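PDB 4UAS: protein CbbY from Rhodobacter sphaeroides, which dephosphorylates xylulose-1,5-bisphosphate, a potent inhibitor of Rubisco, to xylulose 5-phosphate, using magnesium as its cofactor. Local coordinates for residues 3-8 against 218-223; 39-44 against 56-61; 99-104 against 109-114; 179-184 against 189-194. One frame throughout, in Å; residues are numbered along the deposited sequence. Where two conformers were deposited one is given.

Contact 1 of 4, residues 3-8 against 218-223. With MG (magnesium ion), chain D.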
loop_
_atom_site.group_PDB
_atom_site.type_symbol
_atom_site.label_atom_id
_atom_site.label_comp_id
_atom_site.label_asym_id
_atom_site.label_seq_id
_atom_site.Cartn_x
_atom_site.Cartn_y
_atom_site.Cartn_z
ATOM N N GLU A 3 14.568 14.245 6.020
ATOM C CA GLU A 3 14.310 13.952 7.441
ATOM C C GLU A 3 13.318 12.828 7.677
ATOM O O GLU A 3 13.304 12.234 8.715
ATOM C CB GLU A 3 13.824 15.194 8.176
ATOM C CG GLU A 3 14.946 16.222 8.296
ATOM C CD GLU A 3 14.568 17.519 8.943
ATOM O OE1 GLU A 3 13.420 17.656 9.406
ATOM O OE2 GLU A 3 15.462 18.422 8.944
ATOM N N ALA A 4 12.544 12.458 6.652
ATOM C CA ALA A 4 11.583 11.353 6.784
ATOM C C ALA A 4 11.349 10.760 5.397
ATOM O O ALA A 4 11.315 11.466 4.424
ATOM C CB ALA A 4 10.242 11.786 7.421
ATOM N N ILE A 5 11.071 9.446 5.397
ATOM C CA ILE A 5 10.594 8.730 4.221
ATOM C C ILE A 5 9.290 8.089 4.567
ATOM O O ILE A 5 9.169 7.402 5.589
ATOM C CB ILE A 5 11.625 7.649 3.753
ATOM C CG1 ILE A 5 13.041 8.193 3.638
ATOM C CG2 ILE A 5 11.147 7.034 2.471
ATOM C CD1 ILE A 5 14.119 7.126 3.517
ATOM N N LEU A 6 8.342 8.286 3.652
ATOM C CA LEU A 6 6.973 7.759 3.795
ATOM C C LEU A 6 6.765 6.693 2.717
ATOM O O LEU A 6 6.915 6.978 1.530
ATOM C CB LEU A 6 5.950 8.868 3.709
ATOM C CG LEU A 6 6.044 9.887 4.820
ATOM C CD1 LEU A 6 7.014 10.986 4.525
ATOM C CD2 LEU A 6 4.675 10.517 5.097
ATOM N N PHE A 7 6.458 5.494 3.127
ATOM C CA PHE A 7 6.265 4.351 2.248
ATOM C C PHE A 7 4.821 3.957 2.085
ATOM O O PHE A 7 4.118 3.694 3.034
ATOM C CB PHE A 7 6.965 3.113 2.798
ATOM C CG PHE A 7 8.472 3.228 2.866
ATOM C CD1 PHE A 7 9.272 2.704 1.853
ATOM C CD2 PHE A 7 9.094 3.808 3.955
ATOM C CE1 PHE A 7 10.675 2.755 1.963
ATOM C CE2 PHE A 7 10.467 3.904 4.007
ATOM C CZ PHE A 7 11.241 3.359 3.041
ATOM N N ASP A 8 4.381 3.862 0.812
ATOM C CA ASP A 8 3.257 3.078 0.454
ATOM C C ASP A 8 3.530 1.607 0.826
ATOM O O ASP A 8 4.676 1.214 0.953
ATOM C CB ASP A 8 3.048 3.224 -1.041
ATOM C CG ASP A 8 1.879 2.506 -1.589
ATOM O OD1 ASP A 8 0.774 2.664 -1.003
ATOM O OD2 ASP A 8 2.015 1.657 -2.493
ATOM N N GLY A 218 19.842 4.259 -5.651
ATOM C CA GLY A 218 21.203 4.704 -5.441
ATOM C C GLY A 218 21.430 5.331 -4.079
ATOM O O GLY A 218 22.322 6.196 -3.888
ATOM N N GLY A 219 20.676 4.857 -3.114
ATOM C CA GLY A 219 20.905 5.318 -1.734
ATOM C C GLY A 219 20.104 6.562 -1.386
ATOM O O GLY A 219 19.265 7.098 -2.159
ATOM N N LEU A 220 20.364 7.073 -0.183
ATOM C CA LEU A 220 19.609 8.218 0.311
ATOM C C LEU A 220 19.775 9.425 -0.577
ATOM O O LEU A 220 18.853 10.205 -0.742
ATOM C CB LEU A 220 20.025 8.554 1.764
ATOM C CG LEU A 220 19.574 7.569 2.862
ATOM C CD1 LEU A 220 20.266 7.904 4.226
ATOM C CD2 LEU A 220 18.061 7.514 3.032
ATOM N N ALA A 221 20.978 9.598 -1.204
ATOM C CA ALA A 221 21.160 10.761 -2.097
ATOM C C ALA A 221 20.222 10.737 -3.273
ATOM O O ALA A 221 19.875 11.772 -3.833
ATOM C CB ALA A 221 22.601 10.918 -2.584
ATOM N N GLY A 222 19.785 9.508 -3.653
ATOM C CA GLY A 222 18.799 9.346 -4.707
ATOM C C GLY A 222 17.440 9.865 -4.377
ATOM O O GLY A 222 16.599 9.994 -5.267
ATOM N N LEU A 223 17.205 10.176 -3.109
ATOM C CA LEU A 223 15.981 10.809 -2.642
ATOM C C LEU A 223 16.007 12.303 -2.649
ATOM O O LEU A 223 14.971 12.927 -2.398
ATOM C CB LEU A 223 15.609 10.316 -1.225
ATOM C CG LEU A 223 15.460 8.828 -1.050
ATOM C CD1 LEU A 223 15.274 8.504 0.398
ATOM C CD2 LEU A 223 14.292 8.302 -1.890
HETATM MG MG MG D . 0.417 0.932 -3.667
HETATM O O HOH W 1 -0.792 0.217 -5.084
HETATM O O HOH W 2 -0.256 3.005 -4.074
#
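Ile5 alone carries strand 4-7 into touch with segment 218-223, where it meets Leu220 and Leu223. Its CB points toward that segment. With chi1 at -49° its CG1 stands anti to the carbonyl carbon, and CD1 runs on from there to the two leucines. Ile5 CD1 lies 3.6 Å from Leu223 CD1, and the two side chains cross at about a right angle. The same methyl, Ile5 CD1, is 4.0 Å from Leu220 CD2, so it serves both partners. Ile5 CG1 is also close to Leu223 CD1, at 3.9 Å. Both leucines sit on one short 3-10 turn, tied by the bond from Leu223 N to Leu220 O of 2.9 Å, and this turn brings both to the same methyl. Around this spot Ala104 of helix 97-107 and Leu174 of strand 171-175 also touch Ile5.

Just past the strand, Asp8 turns to the active site. Asp8 OD2 binds the magnesium ion at 2.1 Å, and Asp10 O and Asp176 OD1 bind the same ion. Asp8 OD1 forms a salt bridge with Lys151. Asp8 is probably the nucleophile, as in other phosphatases of the HAD superfamily.

The segment thus has two chemistries. Near its start, aliphatic carbons alone join it to the C-terminal segment, so that seam rests on shape and burial. Just beyond the strand, carboxylate oxygens face metal and charge.

Contact 2 of 4, residues 39-44 against 56-61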
loop_
_atom_site.group_PDB
_atom_site.type_symbol
_atom_site.label_atom_id
_atom_site.label_comp_id
_atom_site.label_asym_id
_atom_site.label_seq_id
_atom_site.Cartn_x
_atom_site.Cartn_y
_atom_site.Cartn_z
ATOM N N ARG A 39 -7.835 -11.461 -13.137
ATOM C CA ARG A 39 -6.887 -10.359 -13.215
ATOM C C ARG A 39 -7.374 -9.141 -13.970
ATOM O O ARG A 39 -7.112 -8.008 -13.608
ATOM C CB ARG A 39 -5.561 -10.789 -13.825
ATOM C CG ARG A 39 -4.705 -11.590 -12.951
ATOM C CD ARG A 39 -3.428 -11.962 -13.644
ATOM N NE ARG A 39 -2.452 -12.540 -12.779
ATOM C CZ ARG A 39 -1.242 -12.891 -13.173
ATOM N NH1 ARG A 39 -0.829 -12.755 -14.423
ATOM N NH2 ARG A 39 -0.398 -13.418 -12.328
ATOM N N GLU A 40 -8.104 -9.397 -15.067
ATOM C CA GLU A 40 -8.612 -8.296 -15.857
ATOM C C GLU A 40 -9.563 -7.431 -15.013
ATOM O O GLU A 40 -9.474 -6.188 -15.007
ATOM C CB GLU A 40 -9.325 -8.848 -17.111
ATOM C CG GLU A 40 -9.987 -7.785 -17.939
ATOM C CD GLU A 40 -10.533 -8.279 -19.280
ATOM O OE1 GLU A 40 -10.227 -9.351 -19.742
ATOM O OE2 GLU A 40 -11.137 -7.481 -19.986
ATOM N N GLU A 41 -10.496 -8.084 -14.312
ATOM C CA GLU A 41 -11.439 -7.307 -13.500
ATOM C C GLU A 41 -10.699 -6.689 -12.295
ATOM O O GLU A 41 -10.985 -5.551 -11.904
ATOM C CB GLU A 41 -12.605 -8.156 -13.080
ATOM C CG GLU A 41 -13.568 -7.453 -12.155
ATOM C CD GLU A 41 -14.916 -8.075 -12.075
ATOM O OE1 GLU A 41 -15.032 -9.258 -12.349
ATOM O OE2 GLU A 41 -15.868 -7.391 -11.764
ATOM N N TYR A 42 -9.775 -7.413 -11.687
ATOM C CA TYR A 42 -9.093 -6.864 -10.528
ATOM C C TYR A 42 -8.277 -5.644 -10.880
ATOM O O TYR A 42 -8.213 -4.655 -10.095
ATOM C CB TYR A 42 -8.239 -7.987 -9.861
ATOM C CG TYR A 42 -7.854 -7.632 -8.443
ATOM C CD1 TYR A 42 -8.841 -7.452 -7.462
ATOM C CD2 TYR A 42 -6.534 -7.449 -8.052
ATOM C CE1 TYR A 42 -8.537 -7.172 -6.135
ATOM C CE2 TYR A 42 -6.203 -7.166 -6.757
ATOM C CZ TYR A 42 -7.171 -7.029 -5.792
ATOM O OH TYR A 42 -6.877 -6.673 -4.499
ATOM N N ARG A 43 -7.655 -5.599 -12.035
ATOM C CA ARG A 43 -6.904 -4.391 -12.456
ATOM C C ARG A 43 -7.764 -3.166 -12.486
ATOM O O ARG A 43 -7.320 -2.104 -12.091
ATOM C CB ARG A 43 -6.272 -4.662 -13.817
ATOM C CG ARG A 43 -5.355 -3.507 -14.291
ATOM C CD ARG A 43 -4.750 -3.776 -15.657
ATOM N NE ARG A 43 -3.829 -4.904 -15.571
ATOM C CZ ARG A 43 -2.544 -4.892 -15.301
ATOM N NH1 ARG A 43 -1.852 -3.727 -15.136
ATOM N NH2 ARG A 43 -1.941 -6.008 -15.080
ATOM N N GLU A 44 -9.049 -3.323 -12.882
ATOM C CA GLU A 44 -10.007 -2.189 -12.849
ATOM C C GLU A 44 -10.413 -1.844 -11.430
ATOM O O GLU A 44 -10.383 -0.665 -11.027
ATOM C CB GLU A 44 -11.208 -2.518 -13.699
ATOM C CG GLU A 44 -10.920 -2.766 -15.184
ATOM C CD GLU A 44 -10.145 -1.628 -15.831
ATOM O OE1 GLU A 44 -10.588 -0.432 -15.683
ATOM O OE2 GLU A 44 -9.057 -1.927 -16.476
ATOM N N ALA A 56 -17.646 -2.653 -2.210
ATOM C CA ALA A 56 -18.825 -1.858 -2.428
ATOM C C ALA A 56 -18.979 -1.474 -3.885
ATOM O O ALA A 56 -20.091 -1.533 -4.464
ATOM C CB ALA A 56 -18.806 -0.619 -1.537
ATOM N N ARG A 57 -17.876 -1.095 -4.525
ATOM C CA ARG A 57 -17.913 -0.734 -5.938
ATOM C C ARG A 57 -18.358 -1.923 -6.804
ATOM O O ARG A 57 -19.232 -1.822 -7.674
ATOM C CB ARG A 57 -16.559 -0.251 -6.426
ATOM C CG ARG A 57 -16.418 -0.128 -7.917
ATOM C CD ARG A 57 -15.072 0.357 -8.340
ATOM N NE ARG A 57 -14.835 0.204 -9.755
ATOM C CZ ARG A 57 -13.664 0.437 -10.323
ATOM N NH1 ARG A 57 -12.650 0.910 -9.604
ATOM N NH2 ARG A 57 -13.490 0.180 -11.614
ATOM N N PHE A 58 -17.756 -3.072 -6.549
ATOM C CA PHE A 58 -18.125 -4.297 -7.272
ATOM C C PHE A 58 -19.610 -4.576 -7.087
ATOM O O PHE A 58 -20.305 -4.906 -8.068
ATOM C CB PHE A 58 -17.292 -5.426 -6.748
ATOM C CG PHE A 58 -17.771 -6.792 -7.160
ATOM C CD1 PHE A 58 -17.652 -7.247 -8.441
ATOM C CD2 PHE A 58 -18.330 -7.618 -6.206
ATOM C CE1 PHE A 58 -18.113 -8.473 -8.785
ATOM C CE2 PHE A 58 -18.787 -8.907 -6.509
ATOM C CZ PHE A 58 -18.667 -9.303 -7.837
ATOM N N LEU A 59 -20.128 -4.467 -5.868
ATOM C CA LEU A 59 -21.534 -4.778 -5.592
ATOM C C LEU A 59 -22.524 -3.835 -6.246
ATOM O O LEU A 59 -23.679 -4.187 -6.460
ATOM C CB LEU A 59 -21.809 -4.922 -4.096
ATOM C CG LEU A 59 -21.131 -6.047 -3.419
ATOM C CD1 LEU A 59 -21.331 -6.013 -1.894
ATOM C CD2 LEU A 59 -21.568 -7.374 -3.988
ATOM N N ARG A 60 -22.082 -2.641 -6.612
ATOM C CA ARG A 60 -22.986 -1.680 -7.253
ATOM C C ARG A 60 -23.454 -2.094 -8.609
ATOM O O ARG A 60 -24.540 -1.709 -9.012
ATOM C CB ARG A 60 -22.411 -0.288 -7.325
ATOM C CG ARG A 60 -22.471 0.430 -5.977
ATOM C CD ARG A 60 -22.183 1.942 -6.049
ATOM N NE ARG A 60 -20.832 2.240 -6.549
ATOM C CZ ARG A 60 -19.711 2.406 -5.819
ATOM N NH1 ARG A 60 -19.673 2.191 -4.492
ATOM N NH2 ARG A 60 -18.579 2.661 -6.481
ATOM N N HIS A 61 -22.657 -2.880 -9.322
ATOM C CA HIS A 61 -22.908 -3.221 -10.721
ATOM C C HIS A 61 -23.002 -4.705 -11.012
ATOM O O HIS A 61 -23.603 -5.085 -12.012
ATOM C CB HIS A 61 -21.822 -2.609 -11.629
ATOM C CG HIS A 61 -21.622 -1.126 -11.420
ATOM N ND1 HIS A 61 -22.631 -0.231 -11.699
ATOM C CD2 HIS A 61 -20.574 -0.392 -10.959
ATOM C CE1 HIS A 61 -22.232 0.987 -11.400
ATOM N NE2 HIS A 61 -20.982 0.919 -10.951
HETATM O O HOH W 3 -11.383 1.532 -13.049
#
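Arg57 has its CG anti to the backbone N, chi1 168°, and its chain stays extended from CG to NE, which carries the guanidinium across to the carbonyl of Glu44. In one of its two conformers Glu41 is also extended beyond CG, and its carboxylate reaches the ring of Phe58. The Arg57 group approaches Glu44 O obliquely. Arg57 NH1 lies 3.1 Å from Glu44 O and Arg57 NH2 3.3 Å from it. Both bonds are weak and bent, at 123° and 120°. A water bridges the same pair: it accepts from Arg57 NH2 at 2.9 Å and donates to Glu44 O at 3.1 Å. Arg57 NH1 also bonds the hydroxyls of Thr47 and Thr48, and Thr48 is its stronger partner. In that one conformer Glu41 OE2 sits at the ring edge, near the ring plane, 3.8 Å from Phe58 CD1. Trp35 and Trp37 meet Phe58 edge-to-face.

A leucine in place of Arg57 would probably leave Glu44 O without its guanidinium donors and take the NH1 bond from Thr48, loosening the tie between helices 39-45 and 51-61.

This surface contact is thus largely polar. Its carbonyl is shared among the guanidinium, Thr47 and water, while the touch of carboxylate on ring is less certain.

Contact 3 of 4, residues 99-104 against 109-114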
loop_
_atom_site.group_PDB
_atom_site.type_symbol
_atom_site.label_atom_id
_atom_site.label_comp_id
_atom_site.label_asym_id
_atom_site.label_seq_id
_atom_site.Cartn_x
_atom_site.Cartn_y
_atom_site.Cartn_z
ATOM N N ASP A 99 17.412 -2.410 1.760
ATOM C CA ASP A 99 18.669 -1.602 1.793
ATOM C C ASP A 99 18.374 -0.140 2.121
ATOM O O ASP A 99 19.119 0.469 2.892
ATOM C CB ASP A 99 19.360 -1.698 0.478
ATOM C CG ASP A 99 19.907 -3.084 0.203
ATOM O OD1 ASP A 99 20.070 -3.871 1.147
ATOM O OD2 ASP A 99 20.251 -3.334 -0.972
ATOM N N LEU A 100 17.342 0.460 1.533
ATOM C CA LEU A 100 17.012 1.844 1.801
ATOM C C LEU A 100 16.632 2.016 3.296
ATOM O O LEU A 100 17.056 2.987 3.925
ATOM C CB LEU A 100 15.886 2.300 0.909
ATOM C CG LEU A 100 15.501 3.766 1.092
ATOM C CD1 LEU A 100 16.611 4.639 0.684
ATOM C CD2 LEU A 100 14.225 4.088 0.305
ATOM N N ILE A 101 15.813 1.097 3.818
ATOM C CA ILE A 101 15.374 1.252 5.198
ATOM C C ILE A 101 16.559 1.138 6.123
ATOM O O ILE A 101 16.671 1.886 7.101
ATOM C CB ILE A 101 14.258 0.267 5.475
ATOM C CG1 ILE A 101 12.985 0.779 4.771
ATOM C CG2 ILE A 101 14.005 0.063 6.989
ATOM C CD1 ILE A 101 11.798 -0.166 4.742
ATOM N N ALA A 102 17.471 0.234 5.835
ATOM C CA ALA A 102 18.657 0.093 6.725
ATOM C C ALA A 102 19.517 1.301 6.664
ATOM O O ALA A 102 20.006 1.743 7.716
ATOM C CB ALA A 102 19.423 -1.117 6.305
ATOM N N GLU A 103 19.755 1.871 5.494
ATOM C CA GLU A 103 20.523 3.078 5.346
ATOM C C GLU A 103 19.859 4.252 6.079
ATOM O O GLU A 103 20.538 5.053 6.723
ATOM C CB GLU A 103 20.699 3.431 3.901
ATOM C CG GLU A 103 21.747 4.475 3.664
ATOM C CD GLU A 103 21.877 4.890 2.202
ATOM O OE1 GLU A 103 21.198 4.272 1.361
ATOM O OE2 GLU A 103 22.644 5.841 1.897
ATOM N N ALA A 104 18.545 4.364 5.947
ATOM C CA ALA A 104 17.799 5.402 6.615
ATOM C C ALA A 104 17.931 5.310 8.131
ATOM O O ALA A 104 18.170 6.315 8.810
ATOM C CB ALA A 104 16.362 5.361 6.188
ATOM N N ILE A 109 17.016 8.780 10.027
ATOM C CA ILE A 109 15.881 9.288 9.295
ATOM C C ILE A 109 14.603 8.568 9.787
ATOM O O ILE A 109 14.552 7.358 9.911
ATOM C CB ILE A 109 16.124 9.053 7.817
ATOM C CG1 ILE A 109 17.229 10.007 7.349
ATOM C CG2 ILE A 109 14.869 9.362 6.985
ATOM C CD1 ILE A 109 17.758 9.647 6.030
ATOM N N ARG A 110 13.562 9.323 10.086
ATOM C CA ARG A 110 12.348 8.682 10.582
ATOM C C ARG A 110 11.533 8.154 9.389
ATOM O O ARG A 110 11.490 8.719 8.313
ATOM C CB ARG A 110 11.534 9.669 11.413
ATOM C CG ARG A 110 12.294 10.136 12.640
ATOM C CD ARG A 110 11.416 10.980 13.566
ATOM N NE ARG A 110 10.539 10.114 14.387
ATOM C CZ ARG A 110 9.240 10.367 14.639
ATOM N NH1 ARG A 110 8.685 11.455 14.168
ATOM N NH2 ARG A 110 8.488 9.577 15.393
ATOM N N LEU A 111 10.813 7.082 9.649
ATOM C CA LEU A 111 10.097 6.295 8.632
ATOM C C LEU A 111 8.617 6.176 8.981
ATOM O O LEU A 111 8.250 5.910 10.117
ATOM C CB LEU A 111 10.715 4.886 8.557
ATOM C CG LEU A 111 12.197 4.838 8.271
ATOM C CD1 LEU A 111 12.686 3.395 8.226
ATOM C CD2 LEU A 111 12.636 5.545 7.042
ATOM N N ALA A 112 7.775 6.283 7.950
ATOM C CA ALA A 112 6.347 6.104 8.086
ATOM C C ALA A 112 5.828 5.134 7.022
ATOM O O ALA A 112 6.373 5.102 5.888
ATOM C CB ALA A 112 5.581 7.411 8.010
ATOM N N VAL A 113 4.740 4.483 7.313
ATOM C CA VAL A 113 3.841 3.893 6.335
ATOM C C VAL A 113 2.652 4.828 6.159
ATOM O O VAL A 113 2.141 5.368 7.121
ATOM C CB VAL A 113 3.343 2.507 6.827
ATOM C CG1 VAL A 113 2.016 2.092 6.304
ATOM C CG2 VAL A 113 4.455 1.503 6.497
ATOM N N ALA A 114 2.237 4.993 4.899
ATOM C CA ALA A 114 1.048 5.741 4.540
ATOM C C ALA A 114 0.296 4.895 3.511
ATOM O O ALA A 114 0.745 4.824 2.356
ATOM C CB ALA A 114 1.391 7.108 4.000
#
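Ala104 is the low point of the helix face, and Leu111 and Ile109 close over it. Its CB points toward strand 110-114. Leu111 straddles the helix surface with its two methyl branches. Leu111 CD2 settles on Ala104 CB at 3.8 Å. The other branch, Leu111 CD1, reaches one helical turn back to Ile101 CG2, also at 3.8 Å. Ile101 and Leu111 cross obliquely, and Ile101 comes in by its short branch. That branch, CG2, lies anti to the backbone N of Ile101, with chi1 for CG1 at -74°. The fork of Leu111 is therefore used on both sides: CD2 fills the shallow hollow over Ala104, and CD1 leans on the bump made by Ile101 CG2.

At the near end, Ile109 sets its branch point beside the alanine. Ile109 CB is 4.0 Å from Ala104 CB. The chain turns back here, and Ile109 N donates to Ala104 O at 3.0 Å. This bond is fairly straight, with an N-H...O angle of 163°, and the donor is tilted 34° from the carbonyl plane.

Ile5 of strand 4-7 touches Ile109 and Leu111, and Phe7 touches Ile101, so the neighbouring strand adds to the packing. A helix turning back tightly into an inner strand of the parallel sheet and packing on it is the alpha-to-beta connection of the Rossmann-like HAD core.

Contact 4 of 4, residues 179-184 against 189-194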
loop_
_atom_site.group_PDB
_atom_site.type_symbol
_atom_site.label_atom_id
_atom_site.label_comp_id
_atom_site.label_asym_id
_atom_site.label_seq_id
_atom_site.Cartn_x
_atom_site.Cartn_y
_atom_site.Cartn_z
ATOM N N ASN A 179 -2.931 6.684 -8.054
ATOM C CA ASN A 179 -3.642 7.166 -6.897
ATOM C C ASN A 179 -2.685 7.555 -5.780
ATOM O O ASN A 179 -2.907 8.540 -5.056
ATOM C CB ASN A 179 -4.631 6.156 -6.388
ATOM C CG ASN A 179 -5.917 6.028 -7.160
ATOM O OD1 ASN A 179 -6.525 4.869 -7.211
ATOM N ND2 ASN A 179 -6.381 7.056 -7.689
ATOM N N GLY A 180 -1.655 6.753 -5.611
ATOM C CA GLY A 180 -0.647 7.029 -4.576
ATOM C C GLY A 180 0.184 8.293 -4.848
ATOM O O GLY A 180 0.392 9.111 -3.965
ATOM N N LEU A 181 0.624 8.420 -6.098
ATOM C CA LEU A 181 1.348 9.609 -6.530
ATOM C C LEU A 181 0.542 10.839 -6.270
ATOM O O LEU A 181 1.011 11.855 -5.755
ATOM C CB LEU A 181 1.734 9.461 -7.999
ATOM C CG LEU A 181 2.312 10.710 -8.663
ATOM C CD1 LEU A 181 3.612 11.170 -8.048
ATOM C CD2 LEU A 181 2.508 10.447 -10.128
ATOM N N ARG A 182 -0.737 10.822 -6.688
ATOM C CA ARG A 182 -1.602 11.988 -6.491
ATOM C C ARG A 182 -1.745 12.350 -5.017
ATOM O O ARG A 182 -1.741 13.537 -4.644
ATOM C CB ARG A 182 -2.978 11.741 -7.099
ATOM C CG ARG A 182 -2.979 11.687 -8.611
ATOM C CD ARG A 182 -4.320 11.220 -9.166
ATOM N NE ARG A 182 -5.354 12.168 -8.861
ATOM C CZ ARG A 182 -6.641 11.905 -8.892
ATOM N NH1 ARG A 182 -7.075 10.709 -9.175
ATOM N NH2 ARG A 182 -7.461 12.876 -8.634
ATOM N N ALA A 183 -1.906 11.346 -4.167
ATOM C CA ALA A 183 -2.058 11.551 -2.735
ATOM C C ALA A 183 -0.799 12.169 -2.182
ATOM O O ALA A 183 -0.889 13.125 -1.376
ATOM C CB ALA A 183 -2.367 10.236 -2.074
ATOM N N ALA A 184 0.386 11.648 -2.539
ATOM C CA ALA A 184 1.616 12.216 -2.044
ATOM C C ALA A 184 1.806 13.642 -2.480
ATOM O O ALA A 184 2.173 14.521 -1.689
ATOM C CB ALA A 184 2.793 11.337 -2.483
ATOM N N LEU A 189 4.513 16.431 -1.059
ATOM C CA LEU A 189 5.696 15.572 -1.032
ATOM C C LEU A 189 6.232 15.322 -2.425
ATOM O O LEU A 189 5.501 15.022 -3.363
ATOM C CB LEU A 189 5.286 14.194 -0.432
ATOM C CG LEU A 189 4.966 14.239 1.056
ATOM C CD1 LEU A 189 4.221 13.018 1.455
ATOM C CD2 LEU A 189 6.229 14.375 1.859
ATOM N N ARG A 190 7.538 15.360 -2.508
ATOM C CA ARG A 190 8.215 14.699 -3.605
ATOM C C ARG A 190 7.942 13.208 -3.551
ATOM O O ARG A 190 7.799 12.618 -2.479
ATOM C CB ARG A 190 9.673 14.998 -3.583
ATOM C CG ARG A 190 9.943 16.529 -3.997
ATOM C CD ARG A 190 11.370 16.933 -4.207
ATOM N NE ARG A 190 12.115 16.486 -3.022
ATOM C CZ ARG A 190 12.988 15.478 -2.952
ATOM N NH1 ARG A 190 13.136 14.685 -4.014
ATOM N NH2 ARG A 190 13.612 15.201 -1.789
ATOM N N CYS A 191 7.865 12.588 -4.723
ATOM C CA CYS A 191 7.400 11.204 -4.782
ATOM C C CYS A 191 8.191 10.444 -5.878
ATOM O O CYS A 191 8.291 10.893 -7.005
ATOM C CB CYS A 191 5.911 11.178 -5.094
ATOM S SG CYS A 191 5.187 9.514 -5.111
ATOM N N ILE A 192 8.790 9.348 -5.425
ATOM C CA ILE A 192 9.500 8.378 -6.285
ATOM C C ILE A 192 8.555 7.226 -6.565
ATOM O O ILE A 192 8.088 6.599 -5.627
ATOM C CB ILE A 192 10.658 7.772 -5.516
ATOM C CG1 ILE A 192 11.511 8.853 -4.848
ATOM C CG2 ILE A 192 11.466 6.903 -6.466
ATOM C CD1 ILE A 192 12.014 9.883 -5.815
ATOM N N VAL A 193 8.300 6.961 -7.854
ATOM C CA VAL A 193 7.420 5.911 -8.266
ATOM C C VAL A 193 8.214 4.757 -8.879
ATOM O O VAL A 193 9.028 4.991 -9.775
ATOM C CB VAL A 193 6.326 6.412 -9.225
ATOM C CG1 VAL A 193 5.485 5.259 -9.742
ATOM C CG2 VAL A 193 5.459 7.463 -8.583
ATOM N N SER A 194 7.870 3.530 -8.511
ATOM C CA SER A 194 8.287 2.330 -9.267
ATOM C C SER A 194 7.071 1.459 -9.428
ATOM O O SER A 194 6.552 0.928 -8.445
ATOM C CB SER A 194 9.380 1.550 -8.603
ATOM O OG SER A 194 9.785 0.461 -9.463
#
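Helix 178-186 runs nearly antiparallel to strand 190-193, their short segment axes 164° apart and 8.4 Å at closest approach, and the backbone meets where Leu189 N donates to Ala184 O at 3.1 Å. These elements form the second half of a beta-alpha-beta crossover that starts with strand 171-175. The unit belongs to the parallel sheet of the HAD core. The bond from Leu189 N is well aligned, at 159°, with its donor tilted from the carbonyl plane of Ala184. It holds the end of the tight turn between helix and strand. Leu189 CB also comes close to this oxygen, 3.4 Å from Ala184 O.

Cys191 is the middle of the side-chain packing. Its SG is anti to the backbone N, chi1 -177°. Two helix residues one turn apart meet it. Ala184 CB approaches Cys191 SG to 4.0 Å, and Leu181 supplies a methyl. Leu181 does not point straight at the strand, but its end comes nearer and brings CD1 to the cysteine and to Val193. All five touching residues are buried, and the side-chain contacts are apolar.

Tyr157 of helix 155-164 touches both Ala184 and Leu189, and Ala173 of strand 171-175 touches Ala184. Val193 lies toward the catalytic end of the sheet, its side chain about 9 Å from the bound magnesium ion. Leu181 CD1 bridges two alternate strand residues: it is 3.7 Å from Cys191 SG and 4.2 Å from Val193 CG2.

From the N terminus, strand 4-7 opens contact 1, which closes only at 218-223 near the other end of the chain. The other three contacts fall within that long loop, one after another, and none cross. Contact 2 comes first and joins helices 39-45 and 51-61, on the opposite side of the chain's centre from contact 1. Contacts 3 and 4 each close a short helix-to-strand turn. Both reach the parallel sheet of contact 1. Strand 110-114 lies beside strand 4-7 and bonds to it through Phe7. Strand 190-193 lies farther across, and Arg190 bonds to Leu223 O. Contacts 1, 3 and 4 thus tie the core together, while contact 2 stands apart from it.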